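CaaX farnesyltransferase beta subunit Ram1 (Aspergillus fumigatus, PDB 4L9P) probably carries the peptide-binding role of the heterodimeric zinc enzyme that transfers a farnesyl group from farnesyl diphosphate to the CaaX cysteine of target proteins. Local coordinates at residues Y132-S136 and P429-T434; L418-R422 and H433-L438. One frame throughout, in Å; residues are numbered along the deposited sequence. Where two conformers were deposited one is given.

Contact 1 (Y132-S136 and P429-T434); sequences YLYDS and PDSYHT. With ZN (zinc ion), chain J; EDO (1,2-ethanediol), chain M.
Residues 132-135 are helical, and Ser136 OG donates to Leu133 O (2.8 Å). Against them comes the start of helix 431-444, in register at Leu133 and Ser431, whose CA atoms are 6.7 Å apart. Pro429, extended, packs its CG 4.0 Å from Tyr132 CE1; the t rotamer of Tyr132 carries the ring across to this turn. Asp430 is the N-cap, its CA 3.1 Å from Tyr132 OH. With chi1 p, its OD1 accepts from His433 N (2.7 Å), and OD2 accepts from His433 ND1 (3.0 Å), so one carboxylate caps a helix of the alpha-alpha toroid and is bonded to the ring of a zinc ligand, which probably helps fix its orientation. Ser431 (chi1 p) reaches Ser136 through water 1, at 2.7 Å from Ser431 OG and 2.9 Å from Ser136 OG. Tyr432 belongs to the pocket of the farnesyl diphosphate analogue. His433 NE2 binds zinc at 2.0 Å. Thr434 OG1 (chi1 m) donates to Asp430 O (2.8 Å), and Thr434 CG2 lies 3.8 Å from Leu133 CD2.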
loop_
_atom_site.group_PDB
_atom_site.type_symbol
_atom_site.label_atom_id
_atom_site.label_comp_id
_atom_site.label_asym_id
_atom_site.label_seq_id
_atom_site.Cartn_x
_atom_site.Cartn_y
_atom_site.Cartn_z
ATOM N N TYR B 132 -18.068 -10.201 15.493
ATOM C CA TYR B 132 -16.962 -10.762 14.731
ATOM C C TYR B 132 -15.636 -10.222 15.280
ATOM O O TYR B 132 -14.671 -10.983 15.443
ATOM C CB TYR B 132 -17.140 -10.396 13.259
ATOM C CG TYR B 132 -16.080 -10.983 12.386
ATOM C CD1 TYR B 132 -16.215 -12.283 11.882
ATOM C CD2 TYR B 132 -14.923 -10.250 12.069
ATOM C CE1 TYR B 132 -15.239 -12.858 11.088
ATOM C CE2 TYR B 132 -13.915 -10.830 11.265
ATOM C CZ TYR B 132 -14.100 -12.132 10.771
ATOM O OH TYR B 132 -13.126 -12.698 9.994
ATOM N N LEU B 133 -15.546 -8.909 15.521
ATOM C CA LEU B 133 -14.283 -8.306 15.935
ATOM C C LEU B 133 -13.921 -8.701 17.363
ATOM O O LEU B 133 -12.749 -8.962 17.659
ATOM C CB LEU B 133 -14.411 -6.787 15.826
ATOM C CG LEU B 133 -14.375 -6.244 14.373
ATOM C CD1 LEU B 133 -15.024 -4.792 14.330
ATOM C CD2 LEU B 133 -12.951 -6.255 13.855
ATOM N N TYR B 134 -14.917 -8.755 18.274
ATOM C CA TYR B 134 -14.619 -9.276 19.602
ATOM C C TYR B 134 -14.126 -10.720 19.524
ATOM O O TYR B 134 -13.146 -11.112 20.186
ATOM C CB TYR B 134 -15.846 -9.182 20.538
ATOM C CG TYR B 134 -16.070 -7.782 21.092
ATOM C CD1 TYR B 134 -15.124 -7.190 21.941
ATOM C CD2 TYR B 134 -17.222 -7.052 20.794
ATOM C CE1 TYR B 134 -15.330 -5.936 22.480
ATOM C CE2 TYR B 134 -17.425 -5.750 21.321
ATOM C CZ TYR B 134 -16.470 -5.205 22.132
ATOM O OH TYR B 134 -16.605 -3.927 22.683
ATOM N N ASP B 135 -14.780 -11.544 18.725
ATOM C CA ASP B 135 -14.326 -12.947 18.626
ATOM C C ASP B 135 -12.906 -13.020 18.072
ATOM O O ASP B 135 -12.157 -13.934 18.412
ATOM C CB ASP B 135 -15.225 -13.787 17.707
ATOM C CG ASP B 135 -16.584 -14.069 18.303
ATOM O OD1 ASP B 135 -16.771 -13.820 19.510
ATOM O OD2 ASP B 135 -17.463 -14.589 17.574
ATOM N N SER B 136 -12.507 -12.048 17.245
ATOM C CA SER B 136 -11.224 -12.139 16.541
ATOM C C SER B 136 -10.078 -11.880 17.492
ATOM O O SER B 136 -8.920 -12.116 17.149
ATOM C CB SER B 136 -11.171 -11.145 15.363
ATOM O OG SER B 136 -10.886 -9.830 15.826
ATOM N N PRO B 429 -14.605 -13.365 5.168
ATOM C CA PRO B 429 -14.092 -12.176 5.860
ATOM C C PRO B 429 -12.844 -12.478 6.651
ATOM O O PRO B 429 -12.509 -13.639 6.951
ATOM C CB PRO B 429 -15.197 -11.848 6.868
ATOM C CG PRO B 429 -15.830 -13.233 7.176
ATOM C CD PRO B 429 -15.777 -13.958 5.829
ATOM N N ASP B 430 -12.167 -11.394 7.008
ATOM C CA ASP B 430 -11.105 -11.505 8.003
ATOM C C ASP B 430 -11.027 -10.156 8.708
ATOM O O ASP B 430 -11.638 -9.165 8.274
ATOM C CB ASP B 430 -9.772 -11.941 7.348
ATOM C CG ASP B 430 -9.319 -10.972 6.266
ATOM O OD1 ASP B 430 -9.140 -9.819 6.522
ATOM O OD2 ASP B 430 -9.086 -11.396 5.153
ATOM N N SER B 431 -10.257 -10.081 9.799
ATOM C CA SER B 431 -10.326 -8.849 10.572
ATOM C C SER B 431 -9.547 -7.695 9.909
ATOM O O SER B 431 -9.837 -6.528 10.148
ATOM C CB SER B 431 -9.886 -9.086 12.016
ATOM O OG SER B 431 -8.531 -9.458 12.078
ATOM N N TYR B 432 -8.581 -8.043 9.038
ATOM C CA TYR B 432 -7.859 -7.022 8.229
ATOM C C TYR B 432 -8.855 -6.345 7.284
ATOM O O TYR B 432 -8.924 -5.078 7.230
ATOM C CB TYR B 432 -6.710 -7.698 7.448
ATOM C CG TYR B 432 -6.154 -6.932 6.300
ATOM C CD1 TYR B 432 -5.107 -5.995 6.481
ATOM C CD2 TYR B 432 -6.680 -7.104 5.019
ATOM C CE1 TYR B 432 -4.618 -5.268 5.397
ATOM C CE2 TYR B 432 -6.181 -6.396 3.933
ATOM C CZ TYR B 432 -5.154 -5.475 4.117
ATOM O OH TYR B 432 -4.732 -4.753 3.015
ATOM N N HIS B 433 -9.624 -7.139 6.512
ATOM C CA HIS B 433 -10.620 -6.572 5.610
ATOM C C HIS B 433 -11.738 -5.856 6.386
ATOM O O HIS B 433 -12.293 -4.871 5.888
ATOM C CB HIS B 433 -11.136 -7.626 4.637
ATOM C CG HIS B 433 -10.129 -7.860 3.538
ATOM N ND1 HIS B 433 -9.255 -8.931 3.540
ATOM C CD2 HIS B 433 -9.837 -7.097 2.460
ATOM C CE1 HIS B 433 -8.429 -8.796 2.490
ATOM N NE2 HIS B 433 -8.758 -7.688 1.830
ATOM N N THR B 434 -12.077 -6.348 7.557
ATOM C CA THR B 434 -13.110 -5.707 8.369
ATOM C C THR B 434 -12.592 -4.339 8.836
ATOM O O THR B 434 -13.288 -3.301 8.661
ATOM C CB THR B 434 -13.453 -6.591 9.600
ATOM O OG1 THR B 434 -13.946 -7.838 9.127
ATOM C CG2 THR B 434 -14.515 -5.910 10.461
HETATM ZN ZN ZN J . -7.560 -6.820 0.435
HETATM C C1 EDO M . -7.373 -12.716 11.583
HETATM O O1 EDO M . -6.899 -11.498 11.021
HETATM C C2 EDO M . -8.448 -13.444 10.844
HETATM O O2 EDO M . -9.587 -12.596 10.802
HETATM O O HOH W 1 -8.169 -9.524 14.738
#

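Contact 2 (L418-R422 and H433-L438); sequences LGGLR and HTCYAL. With ZN (zinc ion), chain J.
An irregular strip of chain, 418-422, runs past the first turns of helix 431-444, with Leu421 CA 4.4 Å from Thr434 CA and Arg422 CA 5.2 Å from His433 CA. Gly419 and Gly420 are both extended at positive phi (106/155 and 91/158), where a CB would collide with the preceding carbonyl; at Gly420 it would also sit 3.6 Å from Thr434 OG1. Gly420 CA itself comes within 3.4 Å of that oxygen. Leu421 N then donates to Thr434 OG1 (2.9 Å, 171°), while the same hydroxyl donates to Asp430 O one turn back. This ties the loop that follows helix 403-413 back onto helix 431-444, the toroid helix it leads into and the one that carries the zinc ligand His433. The side chain of Leu421, chi1 m and chi2 near 92°, covers the helix flank: CD2 is 3.8 Å from Ala437 CB, and CD1 lies 3.8 Å from Thr434 CG2 and 4.1 Å from Leu438 CG. Leu421 O lies 3.5 Å from His433 CB. Arg422, extended, points its CB away and bonds Cys413 O through NH2; water 2 donates to His433 O (3.0 Å) and, weakly, to Arg422 O (2.9 Å).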
loop_
_atom_site.group_PDB
_atom_site.type_symbol
_atom_site.label_atom_id
_atom_site.label_comp_id
_atom_site.label_asym_id
_atom_site.label_seq_id
_atom_site.Cartn_x
_atom_site.Cartn_y
_atom_site.Cartn_z
ATOM N N LEU B 418 -22.701 -13.366 8.219
ATOM C CA LEU B 418 -22.401 -13.848 9.562
ATOM C C LEU B 418 -21.536 -12.877 10.379
ATOM O O LEU B 418 -21.175 -13.147 11.528
ATOM C CB LEU B 418 -21.706 -15.225 9.457
ATOM C CG LEU B 418 -22.576 -16.265 8.762
ATOM C CD1 LEU B 418 -21.801 -17.565 8.630
ATOM C CD2 LEU B 418 -23.846 -16.432 9.569
ATOM N N GLY B 419 -21.219 -11.729 9.795
ATOM C CA GLY B 419 -20.357 -10.721 10.422
ATOM C C GLY B 419 -18.969 -10.680 9.807
ATOM O O GLY B 419 -18.492 -11.683 9.251
ATOM N N GLY B 420 -18.344 -9.509 9.928
ATOM C CA GLY B 420 -17.064 -9.297 9.260
ATOM C C GLY B 420 -17.297 -8.705 7.875
ATOM O O GLY B 420 -18.355 -8.866 7.221
ATOM N N LEU B 421 -16.247 -8.055 7.383
ATOM C CA LEU B 421 -16.254 -7.584 5.987
ATOM C C LEU B 421 -15.120 -8.258 5.219
ATOM O O LEU B 421 -14.190 -8.840 5.808
ATOM C CB LEU B 421 -16.164 -6.046 5.859
ATOM C CG LEU B 421 -17.462 -5.350 6.430
ATOM C CD1 LEU B 421 -17.268 -4.994 7.948
ATOM C CD2 LEU B 421 -17.795 -4.081 5.609
ATOM N N ARG B 422 -15.238 -8.204 3.903
ATOM C CA ARG B 422 -14.381 -9.001 3.017
ATOM C C ARG B 422 -13.808 -8.145 1.900
ATOM O O ARG B 422 -14.258 -7.021 1.591
ATOM C CB ARG B 422 -15.224 -10.172 2.441
ATOM C CG ARG B 422 -16.408 -9.668 1.591
ATOM C CD ARG B 422 -17.379 -10.809 1.227
ATOM N NE ARG B 422 -18.565 -10.267 0.580
ATOM C CZ ARG B 422 -19.795 -10.749 0.787
ATOM N NH1 ARG B 422 -19.959 -11.865 1.512
ATOM N NH2 ARG B 422 -20.833 -10.156 0.204
ATOM N N HIS B 433 -9.624 -7.139 6.512
ATOM C CA HIS B 433 -10.620 -6.572 5.610
ATOM C C HIS B 433 -11.738 -5.856 6.386
ATOM O O HIS B 433 -12.293 -4.871 5.888
ATOM C CB HIS B 433 -11.136 -7.626 4.637
ATOM C CG HIS B 433 -10.129 -7.860 3.538
ATOM N ND1 HIS B 433 -9.255 -8.931 3.540
ATOM C CD2 HIS B 433 -9.837 -7.097 2.460
ATOM C CE1 HIS B 433 -8.429 -8.796 2.490
ATOM N NE2 HIS B 433 -8.758 -7.688 1.830
ATOM N N THR B 434 -12.077 -6.348 7.557
ATOM C CA THR B 434 -13.110 -5.707 8.369
ATOM C C THR B 434 -12.592 -4.339 8.836
ATOM O O THR B 434 -13.288 -3.301 8.661
ATOM C CB THR B 434 -13.453 -6.591 9.600
ATOM O OG1 THR B 434 -13.946 -7.838 9.127
ATOM C CG2 THR B 434 -14.515 -5.910 10.461
ATOM N N CYS B 435 -11.382 -4.289 9.405
ATOM C CA CYS B 435 -10.847 -2.997 9.791
ATOM C C CYS B 435 -10.809 -1.973 8.635
ATOM O O CYS B 435 -11.247 -0.797 8.785
ATOM C CB CYS B 435 -9.406 -3.224 10.325
ATOM S SG CYS B 435 -8.462 -1.727 10.666
ATOM N N TYR B 436 -10.226 -2.383 7.498
ATOM C CA TYR B 436 -9.985 -1.383 6.460
ATOM C C TYR B 436 -11.231 -1.021 5.639
ATOM O O TYR B 436 -11.328 0.130 5.206
ATOM C CB TYR B 436 -8.784 -1.777 5.575
ATOM C CG TYR B 436 -7.499 -1.661 6.395
ATOM C CD1 TYR B 436 -7.122 -0.454 7.025
ATOM C CD2 TYR B 436 -6.666 -2.771 6.565
ATOM C CE1 TYR B 436 -5.937 -0.317 7.740
ATOM C CE2 TYR B 436 -5.502 -2.651 7.289
ATOM C CZ TYR B 436 -5.114 -1.458 7.876
ATOM O OH TYR B 436 -3.944 -1.349 8.615
ATOM N N ALA B 437 -12.202 -1.937 5.498
ATOM C CA ALA B 437 -13.475 -1.516 4.884
ATOM C C ALA B 437 -14.199 -0.529 5.807
ATOM O O ALA B 437 -14.724 0.473 5.310
ATOM C CB ALA B 437 -14.367 -2.702 4.615
ATOM N N LEU B 438 -14.176 -0.766 7.124
ATOM C CA LEU B 438 -14.795 0.193 8.049
ATOM C C LEU B 438 -14.063 1.523 8.024
ATOM O O LEU B 438 -14.662 2.585 8.083
ATOM C CB LEU B 438 -14.855 -0.377 9.463
ATOM C CG LEU B 438 -15.832 -1.564 9.627
ATOM C CD1 LEU B 438 -15.586 -2.163 11.018
ATOM C CD2 LEU B 438 -17.286 -1.108 9.511
HETATM ZN ZN ZN J . -7.560 -6.820 0.435
HETATM O O HOH W 2 -12.557 -5.152 2.937
#

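Overall arrangement
Both contacts use the N-terminal part of helix 431-444 and share His433 and Thr434; their centres are about 6 Å apart. They also meet directly: Pro429 CB packs 3.3 Å from Leu421 O, and Tyr132 CD1 lies 3.5 Å from Gly419 O, so helix 126-135 and the 418-422 loop close over neighbouring parts of the helix start. The Thr434 hydroxyl serves both contacts, as donor in contact 1 and acceptor in contact 2. The shared His433 binds zinc together with Asp365 and Cys367, and the bound CaaX peptide is a further ligand. The His433 side chain is about 8 Å from the farnesyl analogue, which Tyr432 touches.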